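Local coordinates for protein arginine--tRNA ligase (Campylobacter jejuni, PDB 3FNR) that attaches L-arginine to its cognate tRNA(Arg), using ATP and releasing AMP and diphosphate, at residues N417-S422 against D427-F432; Q14-P19 against V435-K440; E96-E101 against D117-A122; V37-N40 against P44-I47. The protein carries 1 engineered substitution. One frame throughout, in Å; residues are numbered along the deposited sequence.

Interaction 1 of 4, residues N417-S422 against D427-F432. With SO4 (sulfate ion), chain D.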
loop_
_atom_site.group_PDB
_atom_site.type_symbol
_atom_site.label_atom_id
_atom_site.label_comp_id
_atom_site.label_asym_id
_atom_site.label_seq_id
_atom_site.Cartn_x
_atom_site.Cartn_y
_atom_site.Cartn_z
ATOM N N ASN A 417 -5.039 37.611 7.482
ATOM C CA ASN A 417 -3.957 38.417 6.936
ATOM C C ASN A 417 -4.179 38.814 5.484
ATOM O O ASN A 417 -4.345 37.961 4.612
ATOM C CB ASN A 417 -2.606 37.714 7.109
ATOM C CG ASN A 417 -2.149 37.669 8.564
ATOM O OD1 ASN A 417 -1.398 38.531 9.021
ATOM N ND2 ASN A 417 -2.607 36.667 9.294
ATOM N N LYS A 418 -4.196 40.118 5.239
ATOM C CA LYS A 418 -4.333 40.658 3.893
ATOM C C LYS A 418 -2.998 40.499 3.177
ATOM O O LYS A 418 -1.947 40.758 3.761
ATOM C CB LYS A 418 -4.727 42.134 3.970
ATOM C CG LYS A 418 -5.700 42.609 2.898
ATOM C CD LYS A 418 -5.002 42.931 1.587
ATOM C CE LYS A 418 -5.718 44.038 0.837
ATOM N NZ LYS A 418 -5.156 45.376 1.175
ATOM N N VAL A 419 -3.031 40.077 1.915
ATOM C CA VAL A 419 -1.793 39.766 1.195
ATOM C C VAL A 419 -1.500 40.717 0.041
ATOM O O VAL A 419 -0.536 41.484 0.109
ATOM C CB VAL A 419 -1.751 38.280 0.740
ATOM C CG1 VAL A 419 -0.498 37.982 -0.091
ATOM C CG2 VAL A 419 -1.803 37.364 1.959
ATOM N N VAL A 420 -2.325 40.666 -1.006
ATOM C CA VAL A 420 -2.097 41.444 -2.227
ATOM C C VAL A 420 -2.305 42.920 -1.911
ATOM O O VAL A 420 -3.313 43.289 -1.322
ATOM C CB VAL A 420 -3.027 40.986 -3.393
ATOM C CG1 VAL A 420 -2.763 41.788 -4.667
ATOM C CG2 VAL A 420 -2.850 39.500 -3.671
ATOM N N GLY A 421 -1.323 43.743 -2.265
ATOM C CA GLY A 421 -1.380 45.174 -2.002
ATOM C C GLY A 421 -0.687 45.618 -0.726
ATOM O O GLY A 421 -0.342 46.798 -0.589
ATOM N N SER A 422 -0.472 44.687 0.205
ATOM C CA SER A 422 0.156 45.030 1.483
ATOM C C SER A 422 1.659 45.272 1.325
ATOM O O SER A 422 2.252 44.854 0.332
ATOM C CB SER A 422 -0.131 43.968 2.543
ATOM O OG SER A 422 0.751 42.871 2.416
ATOM N N ASP A 427 6.889 38.873 1.431
ATOM C CA ASP A 427 7.137 38.064 2.631
ATOM C C ASP A 427 6.051 37.017 2.818
ATOM O O ASP A 427 6.339 35.836 3.048
ATOM C CB ASP A 427 7.190 38.953 3.879
ATOM C CG ASP A 427 8.599 39.419 4.223
ATOM O OD1 ASP A 427 9.554 39.106 3.486
ATOM O OD2 ASP A 427 8.758 40.097 5.258
ATOM N N LEU A 428 4.803 37.459 2.708
ATOM C CA LEU A 428 3.645 36.582 2.861
ATOM C C LEU A 428 3.544 35.567 1.725
ATOM O O LEU A 428 3.300 34.392 1.968
ATOM C CB LEU A 428 2.363 37.403 2.976
ATOM C CG LEU A 428 2.286 38.312 4.209
ATOM C CD1 LEU A 428 1.138 39.309 4.073
ATOM C CD2 LEU A 428 2.132 37.489 5.471
ATOM N N LEU A 429 3.743 36.023 0.494
ATOM C CA LEU A 429 3.775 35.127 -0.656
ATOM C C LEU A 429 4.866 34.059 -0.536
ATOM O O LEU A 429 4.602 32.886 -0.797
ATOM C CB LEU A 429 3.925 35.913 -1.958
ATOM C CG LEU A 429 2.698 36.720 -2.395
ATOM C CD1 LEU A 429 3.018 37.538 -3.639
ATOM C CD2 LEU A 429 1.481 35.825 -2.630
ATOM N N LYS A 430 6.071 34.460 -0.128
ATOM C CA LYS A 430 7.187 33.516 0.026
ATOM C C LYS A 430 6.857 32.472 1.093
ATOM O O LYS A 430 7.099 31.275 0.896
ATOM C CB LYS A 430 8.489 34.235 0.369
ATOM C CG LYS A 430 9.735 33.347 0.276
ATOM C CD LYS A 430 10.979 34.075 0.770
ATOM C CE LYS A 430 12.142 33.128 0.981
ATOM N NZ LYS A 430 13.402 33.876 1.257
ATOM N N LEU A 431 6.289 32.940 2.203
ATOM C CA LEU A 431 5.769 32.063 3.227
ATOM C C LEU A 431 4.810 31.059 2.596
ATOM O O LEU A 431 4.980 29.855 2.772
ATOM C CB LEU A 431 5.050 32.860 4.318
ATOM C CG LEU A 431 4.325 32.035 5.388
ATOM C CD1 LEU A 431 5.288 31.141 6.124
ATOM C CD2 LEU A 431 3.602 32.919 6.374
ATOM N N PHE A 432 3.838 31.567 1.841
ATOM C CA PHE A 432 2.800 30.737 1.227
ATOM C C PHE A 432 3.395 29.722 0.262
ATOM O O PHE A 432 2.943 28.577 0.217
ATOM C CB PHE A 432 1.759 31.605 0.511
ATOM C CG PHE A 432 0.791 32.311 1.436
ATOM C CD1 PHE A 432 -0.392 32.829 0.930
ATOM C CD2 PHE A 432 1.051 32.451 2.800
ATOM C CE1 PHE A 432 -1.290 33.486 1.755
ATOM C CE2 PHE A 432 0.161 33.116 3.637
ATOM C CZ PHE A 432 -1.012 33.630 3.114
HETATM S S SO4 D . -5.907 38.937 -0.236
HETATM O O1 SO4 D . -4.723 39.459 -0.895
HETATM O O2 SO4 D . -6.298 37.698 -0.898
HETATM O O3 SO4 D . -5.638 38.694 1.175
HETATM O O4 SO4 D . -6.980 39.916 -0.328
#

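Interaction 2 of 4, residues Q14-P19 against V435-K440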
loop_
_atom_site.group_PDB
_atom_site.type_symbol
_atom_site.label_atom_id
_atom_site.label_comp_id
_atom_site.label_asym_id
_atom_site.label_seq_id
_atom_site.Cartn_x
_atom_site.Cartn_y
_atom_site.Cartn_z
ATOM N N GLN A 14 16.841 27.514 0.655
ATOM C CA GLN A 14 17.371 26.222 0.206
ATOM C C GLN A 14 16.275 25.307 -0.325
ATOM O O GLN A 14 16.455 24.636 -1.345
ATOM C CB GLN A 14 18.131 25.533 1.334
ATOM C CG GLN A 14 19.457 26.215 1.665
ATOM C CD GLN A 14 19.970 25.881 3.052
ATOM O OE1 GLN A 14 20.691 26.675 3.666
ATOM N NE2 GLN A 14 19.598 24.703 3.560
ATOM N N ALA A 15 15.146 25.298 0.378
ATOM C CA ALA A 15 13.973 24.537 -0.009
ATOM C C ALA A 15 13.411 25.011 -1.342
ATOM O O ALA A 15 13.073 24.200 -2.200
ATOM C CB ALA A 15 12.913 24.651 1.072
ATOM N N LEU A 16 13.322 26.328 -1.514
ATOM C CA LEU A 16 12.686 26.901 -2.699
ATOM C C LEU A 16 13.586 26.948 -3.944
ATOM O O LEU A 16 13.082 27.001 -5.068
ATOM C CB LEU A 16 12.116 28.290 -2.389
ATOM C CG LEU A 16 11.012 28.377 -1.331
ATOM C CD1 LEU A 16 10.865 29.820 -0.869
ATOM C CD2 LEU A 16 9.688 27.823 -1.846
ATOM N N THR A 17 14.903 26.944 -3.740
ATOM C CA THR A 17 15.866 26.935 -4.849
ATOM C C THR A 17 15.890 25.557 -5.522
ATOM O O THR A 17 16.027 25.457 -6.744
ATOM C CB THR A 17 17.283 27.350 -4.374
ATOM O OG1 THR A 17 17.209 28.623 -3.719
ATOM C CG2 THR A 17 18.273 27.460 -5.542
ATOM N N ASN A 18 15.733 24.502 -4.727
ATOM C CA ASN A 18 15.658 23.135 -5.257
ATOM C C ASN A 18 14.407 22.427 -4.746
ATOM O O ASN A 18 14.512 21.554 -3.882
ATOM C CB ASN A 18 16.896 22.324 -4.857
ATOM C CG ASN A 18 18.188 23.105 -5.014
ATOM O OD1 ASN A 18 18.755 23.174 -6.104
ATOM N ND2 ASN A 18 18.666 23.687 -3.914
ATOM N N PRO A 19 13.221 22.785 -5.285
ATOM C CA PRO A 19 11.969 22.297 -4.704
ATOM C C PRO A 19 11.803 20.776 -4.748
ATOM O O PRO A 19 11.241 20.203 -3.819
ATOM C CB PRO A 19 10.888 22.997 -5.532
ATOM C CG PRO A 19 11.550 23.399 -6.789
ATOM C CD PRO A 19 12.983 23.642 -6.462
ATOM N N VAL A 435 4.565 26.795 2.211
ATOM C CA VAL A 435 3.418 25.989 2.662
ATOM C C VAL A 435 2.883 25.118 1.516
ATOM O O VAL A 435 2.644 23.925 1.692
ATOM C CB VAL A 435 2.286 26.876 3.250
ATOM C CG1 VAL A 435 1.083 26.043 3.687
ATOM C CG2 VAL A 435 2.813 27.700 4.437
ATOM N N ALA A 436 2.730 25.717 0.338
ATOM C CA ALA A 436 2.315 24.986 -0.852
ATOM C C ALA A 436 3.274 23.832 -1.162
ATOM O O ALA A 436 2.835 22.755 -1.567
ATOM C CB ALA A 436 2.205 25.929 -2.045
ATOM N N LEU A 437 4.567 24.059 -0.936
ATOM C CA LEU A 437 5.597 23.069 -1.224
ATOM C C LEU A 437 5.544 21.877 -0.271
ATOM O O LEU A 437 5.684 20.737 -0.711
ATOM C CB LEU A 437 6.987 23.715 -1.224
ATOM C CG LEU A 437 8.214 22.823 -1.476
ATOM C CD1 LEU A 437 8.163 22.135 -2.845
ATOM C CD2 LEU A 437 9.497 23.604 -1.299
ATOM N N SER A 438 5.325 22.143 1.018
ATOM C CA SER A 438 5.146 21.090 2.019
ATOM C C SER A 438 3.891 20.260 1.764
ATOM O O SER A 438 3.910 19.043 1.936
ATOM C CB SER A 438 5.091 21.685 3.418
ATOM O OG SER A 438 6.332 22.289 3.738
ATOM N N ILE A 439 2.811 20.918 1.344
ATOM C CA ILE A 439 1.560 20.223 1.047
ATOM C C ILE A 439 1.785 19.264 -0.125
ATOM O O ILE A 439 1.501 18.058 -0.016
ATOM C CB ILE A 439 0.395 21.219 0.788
ATOM C CG1 ILE A 439 -0.054 21.839 2.114
ATOM C CG2 ILE A 439 -0.788 20.537 0.104
ATOM C CD1 ILE A 439 -1.027 22.978 1.979
ATOM N N LYS A 440 2.367 19.801 -1.197
ATOM C CA LYS A 440 2.667 19.058 -2.421
ATOM C C LYS A 440 3.613 17.879 -2.182
ATOM O O LYS A 440 3.337 16.762 -2.625
ATOM C CB LYS A 440 3.255 20.009 -3.471
ATOM C CG LYS A 440 3.646 19.336 -4.772
ATOM C CD LYS A 440 3.532 20.301 -5.931
ATOM C CE LYS A 440 4.879 20.806 -6.373
ATOM N NZ LYS A 440 5.459 19.861 -7.361
#

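Interaction 3 of 4, residues E96-E101 against D117-A122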
loop_
_atom_site.group_PDB
_atom_site.type_symbol
_atom_site.label_atom_id
_atom_site.label_comp_id
_atom_site.label_asym_id
_atom_site.label_seq_id
_atom_site.Cartn_x
_atom_site.Cartn_y
_atom_site.Cartn_z
ATOM N N GLU A 96 -23.359 -22.068 -18.510
ATOM C CA GLU A 96 -24.691 -21.629 -18.092
ATOM C C GLU A 96 -25.129 -20.273 -18.637
ATOM O O GLU A 96 -26.297 -20.097 -18.980
ATOM C CB GLU A 96 -24.826 -21.655 -16.569
ATOM C CG GLU A 96 -26.253 -21.900 -16.089
ATOM C CD GLU A 96 -26.377 -21.943 -14.576
ATOM O OE1 GLU A 96 -26.872 -22.965 -14.050
ATOM O OE2 GLU A 96 -25.982 -20.958 -13.911
ATOM N N SER A 97 -24.206 -19.317 -18.717
ATOM C CA SER A 97 -24.555 -17.967 -19.179
ATOM C C SER A 97 -24.339 -17.750 -20.682
ATOM O O SER A 97 -24.937 -16.846 -21.274
ATOM C CB SER A 97 -23.848 -16.881 -18.344
ATOM O OG SER A 97 -22.494 -16.694 -18.726
ATOM N N ILE A 98 -23.494 -18.578 -21.295
ATOM C CA ILE A 98 -23.188 -18.461 -22.726
ATOM C C ILE A 98 -23.740 -19.664 -23.506
ATOM O O ILE A 98 -24.280 -19.507 -24.608
ATOM C CB ILE A 98 -21.659 -18.252 -22.983
ATOM C CG1 ILE A 98 -21.163 -16.984 -22.272
ATOM C CG2 ILE A 98 -21.337 -18.182 -24.486
ATOM C CD1 ILE A 98 -19.647 -16.862 -22.174
ATOM N N LEU A 99 -23.625 -20.850 -22.915
ATOM C CA LEU A 99 -24.076 -22.088 -23.555
ATOM C C LEU A 99 -25.450 -22.581 -23.075
ATOM O O LEU A 99 -26.018 -23.504 -23.666
ATOM C CB LEU A 99 -23.008 -23.179 -23.418
ATOM C CG LEU A 99 -22.165 -23.577 -24.636
ATOM C CD1 LEU A 99 -21.662 -22.374 -25.417
ATOM C CD2 LEU A 99 -21.005 -24.472 -24.210
ATOM N N HIS A 100 -25.957 -21.961 -22.006
ATOM C CA HIS A 100 -27.341 -22.128 -21.505
ATOM C C HIS A 100 -27.778 -23.531 -21.065
ATOM O O HIS A 100 -28.969 -23.849 -21.131
ATOM C CB HIS A 100 -28.377 -21.566 -22.498
ATOM C CG HIS A 100 -28.140 -20.144 -22.902
ATOM N ND1 HIS A 100 -28.342 -19.081 -22.047
ATOM C CD2 HIS A 100 -27.743 -19.608 -24.081
ATOM C CE1 HIS A 100 -28.065 -17.953 -22.679
ATOM N NE2 HIS A 100 -27.700 -18.245 -23.914
ATOM N N GLU A 101 -26.844 -24.365 -20.610
ATOM C CA GLU A 101 -27.231 -25.663 -20.043
ATOM C C GLU A 101 -27.308 -25.655 -18.513
ATOM O O GLU A 101 -26.678 -24.823 -17.853
ATOM C CB GLU A 101 -26.342 -26.814 -20.538
ATOM C CG GLU A 101 -24.853 -26.705 -20.212
ATOM C CD GLU A 101 -24.009 -26.475 -21.449
ATOM O OE1 GLU A 101 -24.480 -25.768 -22.358
ATOM O OE2 GLU A 101 -22.881 -27.010 -21.520
ATOM N N ASP A 117 -17.579 -11.820 -17.454
ATOM C CA ASP A 117 -16.834 -11.033 -18.454
ATOM C C ASP A 117 -15.645 -11.821 -19.004
ATOM O O ASP A 117 -15.357 -11.793 -20.206
ATOM C CB ASP A 117 -16.326 -9.712 -17.855
ATOM C CG ASP A 117 -17.451 -8.786 -17.409
ATOM O OD1 ASP A 117 -17.144 -7.788 -16.719
ATOM O OD2 ASP A 117 -18.634 -9.052 -17.726
ATOM N N LEU A 118 -14.974 -12.522 -18.097
ATOM C CA LEU A 118 -13.812 -13.336 -18.400
ATOM C C LEU A 118 -14.213 -14.582 -19.190
ATOM O O LEU A 118 -13.475 -15.017 -20.073
ATOM C CB LEU A 118 -13.125 -13.721 -17.089
ATOM C CG LEU A 118 -11.719 -14.308 -17.034
ATOM C CD1 LEU A 118 -10.707 -13.440 -17.768
ATOM C CD2 LEU A 118 -11.340 -14.470 -15.576
ATOM N N ALA A 119 -15.383 -15.140 -18.866
ATOM C CA ALA A 119 -15.980 -16.246 -19.618
ATOM C C ALA A 119 -16.310 -15.864 -21.064
ATOM O O ALA A 119 -16.181 -16.685 -21.972
ATOM C CB ALA A 119 -17.222 -16.732 -18.922
ATOM N N LYS A 120 -16.748 -14.620 -21.262
ATOM C CA LYS A 120 -17.010 -14.078 -22.593
ATOM C C LYS A 120 -15.710 -13.862 -23.352
ATOM O O LYS A 120 -15.661 -14.043 -24.572
ATOM C CB LYS A 120 -17.786 -12.762 -22.507
ATOM C CG LYS A 120 -19.278 -12.931 -22.253
ATOM C CD LYS A 120 -20.042 -11.618 -22.446
ATOM C CE LYS A 120 -20.215 -11.271 -23.927
ATOM N NZ LYS A 120 -20.990 -10.014 -24.134
ATOM N N GLU A 121 -14.666 -13.465 -22.624
ATOM C CA GLU A 121 -13.322 -13.346 -23.181
ATOM C C GLU A 121 -12.785 -14.722 -23.553
ATOM O O GLU A 121 -12.135 -14.874 -24.587
ATOM C CB GLU A 121 -12.372 -12.671 -22.189
ATOM C CG GLU A 121 -12.095 -11.197 -22.448
ATOM C CD GLU A 121 -11.061 -10.617 -21.481
ATOM O OE1 GLU A 121 -10.004 -10.139 -21.950
ATOM O OE2 GLU A 121 -11.303 -10.648 -20.250
ATOM N N ALA A 122 -13.077 -15.711 -22.707
ATOM C CA ALA A 122 -12.623 -17.089 -22.899
ATOM C C ALA A 122 -13.269 -17.742 -24.116
ATOM O O ALA A 122 -12.587 -18.380 -24.919
ATOM C CB ALA A 122 -12.882 -17.921 -21.644
#

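Interaction 4 of 4, residues V37-N40 against P44-I47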
loop_
_atom_site.group_PDB
_atom_site.type_symbol
_atom_site.label_atom_id
_atom_site.label_comp_id
_atom_site.label_asym_id
_atom_site.label_seq_id
_atom_site.Cartn_x
_atom_site.Cartn_y
_atom_site.Cartn_z
ATOM N N VAL A 37 0.534 -7.049 -0.190
ATOM C CA VAL A 37 -0.671 -7.379 -0.955
ATOM C C VAL A 37 -0.730 -8.886 -1.193
ATOM O O VAL A 37 -1.418 -9.584 -0.446
ATOM C CB VAL A 37 -0.869 -6.547 -2.281
ATOM C CG1 VAL A 37 -2.266 -6.762 -2.835
ATOM C CG2 VAL A 37 -0.653 -5.049 -2.040
ATOM N N SER A 38 -0.011 -9.370 -2.211
ATOM C CA SER A 38 0.111 -10.807 -2.519
ATOM C C SER A 38 -1.208 -11.561 -2.494
ATOM O O SER A 38 -1.303 -12.623 -1.894
ATOM C CB SER A 38 1.095 -11.489 -1.561
ATOM O OG SER A 38 2.395 -10.944 -1.697
ATOM N N ALA A 39 -2.230 -10.995 -3.124
ATOM C CA ALA A 39 -3.539 -11.624 -3.173
ATOM C C ALA A 39 -3.544 -12.716 -4.239
ATOM O O ALA A 39 -2.813 -12.624 -5.231
ATOM C CB ALA A 39 -4.594 -10.595 -3.473
ATOM N N ASN A 40 -4.355 -13.747 -4.019
ATOM C CA ASN A 40 -4.541 -14.819 -4.998
ATOM C C ASN A 40 -5.029 -14.290 -6.339
ATOM O O ASN A 40 -5.928 -13.454 -6.368
ATOM C CB ASN A 40 -5.528 -15.841 -4.457
ATOM C CG ASN A 40 -4.997 -16.568 -3.243
ATOM O OD1 ASN A 40 -3.782 -16.689 -3.052
ATOM N ND2 ASN A 40 -5.900 -17.054 -2.411
ATOM N N PRO A 44 -10.556 -9.825 -8.712
ATOM C CA PRO A 44 -10.140 -8.456 -8.403
ATOM C C PRO A 44 -9.912 -8.301 -6.901
ATOM O O PRO A 44 -10.439 -9.094 -6.110
ATOM C CB PRO A 44 -11.339 -7.612 -8.845
ATOM C CG PRO A 44 -12.511 -8.544 -8.772
ATOM C CD PRO A 44 -11.969 -9.895 -9.131
ATOM N N LEU A 45 -9.125 -7.296 -6.523
ATOM C CA LEU A 45 -8.805 -7.046 -5.119
ATOM C C LEU A 45 -10.043 -6.712 -4.294
ATOM O O LEU A 45 -10.884 -5.914 -4.702
ATOM C CB LEU A 45 -7.765 -5.932 -4.993
ATOM C CG LEU A 45 -6.387 -6.217 -5.591
ATOM C CD1 LEU A 45 -5.434 -5.075 -5.313
ATOM C CD2 LEU A 45 -5.827 -7.514 -5.044
ATOM N N HIS A 46 -10.163 -7.363 -3.146
ATOM C CA HIS A 46 -11.220 -7.043 -2.209
ATOM C C HIS A 46 -10.810 -5.793 -1.439
ATOM O O HIS A 46 -9.642 -5.389 -1.476
ATOM C CB HIS A 46 -11.470 -8.218 -1.271
ATOM C CG HIS A 46 -11.959 -9.453 -1.966
ATOM N ND1 HIS A 46 -11.767 -10.719 -1.455
ATOM C CD2 HIS A 46 -12.625 -9.615 -3.134
ATOM C CE1 HIS A 46 -12.300 -11.607 -2.276
ATOM N NE2 HIS A 46 -12.825 -10.964 -3.303
ATOM N N ILE A 47 -11.771 -5.178 -0.757
ATOM C CA ILE A 47 -11.521 -3.955 0.000
ATOM C C ILE A 47 -10.595 -4.194 1.204
ATOM O O ILE A 47 -9.839 -3.306 1.580
ATOM C CB ILE A 47 -12.854 -3.223 0.385
ATOM C CG1 ILE A 47 -12.598 -1.788 0.865
ATOM C CG2 ILE A 47 -13.664 -4.016 1.403
ATOM C CD1 ILE A 47 -11.794 -0.921 -0.103
#

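Interaction 1 of 4, residues N417-S422 against D427-F432
V419 turns its two methyls toward helix 425-445 and splits them between two neighbours one turn apart. Its chi1 of 176° sets CG1 opposite the backbone N and aimed at L429, while CG2 stays beside that N and reaches the ring of F432. V419 CG1 lies 3.9 Å from L429 CD2, the two branched chains crossing at a slant. V419 CG2 comes at the F432 ring obliquely, 3.9 Å from its CE1. The F432 ring also makes edge-to-face contacts with F410 and Y414 of helix 398-416. L428 meets the same valine, its CD1 4.1 Å from V419 CG2, but the methyl comes closest to the backbone, 3.4 Å from K418 O, and it also passes S422 OG. That hydroxyl is itself engaged, because a chi1 of 82° turns it back over its own main chain to donate to V419 O at 3.0 Å. S422 N binds this oxygen as well, from the same face of the carbonyl plane, which closes the type II turn V419-S422. Behind the turn sits a sulfate, probably from the crystallisation liquor. Sulfate O1 accepts a fairly straight bond from V420 N at 2.7 Å. Sulfate O3 accepts from V419 N at 3.0 Å; Y414 OH and K353 NZ also hydrogen-bond the ion. The loop is thus two-sided, with the methyls of V419 against the helix and consecutive amides turned to an anion. Such a site in an anticodon-binding domain would be suited to a phosphate, although the sulfate alone does not establish that RNA binds there.

Interaction 2 of 4, residues Q14-P19 against V435-K440
Through L437, helix 425-445 of the DALR anticodon-binding domain, an all-helical bundle, meets A15 and L16 in the last turn of helix 5-17 and P19 just past its end. Along the second segment, V435 faces into the bundle and touches F410 of helix 398-416, and A436 leans on H344 and I347 of helix 336-353. L437 then points out toward the N-terminal helix and carries the whole contact. Its CG stands opposite the backbone N (chi1 179°), which directs the fork of the side chain at the other segment. CD1 goes to the proline, 3.9 Å from P19 CB and 3.8 Å from P19 O. CD2 goes to the last helical turn, 3.7 Å from A15 O, with L16 CD2 a looser neighbour at 4.3 Å. F22, in the loop beyond, touches both A15 and L437 and so extends the same apolar patch. S438 turns back to the bundle, where its OG hydrogen-bonds A380 O, and I439 packs on I340, A343 and L406. The turn of helix beneath L437 is closed by K440 N, which donates to A436 O at 3.0 Å.

Interaction 3 of 4, residues E96-E101 against D117-A122
I98, the residue that reaches across to A119 and K120, also lies against a flat group of its own segment: its carbonyl carbon sits 4.0 Å above one face of the H100 imidazole, displaced toward the ring's rim. H100 is the first residue after the helix to leave helical angles, with positive phi (61°), and its ring lies beside I98. The second flat group is the peptide joining A119 to K120, and here the approach comes over the face. I98 CD1 rests above that plane, 3.5 Å from A119 O and 3.8 Å from K120 N. At the borders of the same peptide the methyl meets two side chains, with A119 CB 4.1 Å away and K120 CG 3.9 Å away. A chi1 of -59° holds CG1 of I98 beside its backbone N, and the extended chi2 (166°) then carries CD1 straight on to the helix. K120 lends only the start of its chain; beyond CG it leads away from I98, bending at chi3. No hydrogen bond crosses between the segments, so a single isoleucine methyl lying on a helix backbone does most of the joining. F123 of helix 113-126 also touches I98, and A119 is backed by S93 and V94 of helix 80-98. The arrangement is that of two successive helices, 80-98 and 113-126, linked by a loop and packed where the first one ends, within the helical excursion that separates the neighbouring parallel strands 69-76 and 165-167 of the class I catalytic domain.

Interaction 4 of 4, residues V37-N40 against P44-I47
L45 drives one methyl against A39, and this is the tight point of the contact: L45 CD2 stands 3.7 Å from A39 CB. The leucine CG lies beside its backbone N (chi1 -64°), from where the branched end swings toward the other segment. V37 is looser. Its CG1 lies 4.3 Å from L45 CD2 and hardly farther from the other methyl, L45 CD1, so the valine methyl faces the fork of the leucine at a small remove. Both V37 and S38 have positive phi, a sharp kink that leaves V37 and A39 facing L45 while S38 turns the other way, its OG bonded to E35 and to Y75 N. All this belongs to the loop between strand 31-35 and helix 50-65 that carries the HIGH region, the class I synthetase signature associated with ATP binding, here running from A39 to H49. The buried side continues past L45, which also packs on I151 and L155 of helix 136-157, and whose backbone N bonds to N154 OD1; here too A39 O accepts a hydrogen bond from Y74 OH. On the open side N40 is exposed, its side chain touching N77 rather than the second segment. H46 takes no part in the apolar contact; its imidazole is stacked on the ring of F293.

Interactions 1 and 2 share helix 425-445, with centres 16 Å apart, and touch where K430 CG meets L16 CD1 at 3.9 Å. Interactions 3 and 4 both belong to the class I catalytic domain, centres 24 Å apart and nearest atoms about 8 Å apart. Between the two groups the distances are long: interactions 1 and 3 lie 64 Å apart between centres. Along the chain, interaction 2 joins residues near both ends and encloses the other three, which follow in the order 4, 3, 1. The N-terminal helix is thus laid against the anticodon-binding domain, while the HIGH loop lies nearer the centre of this elongated monomer.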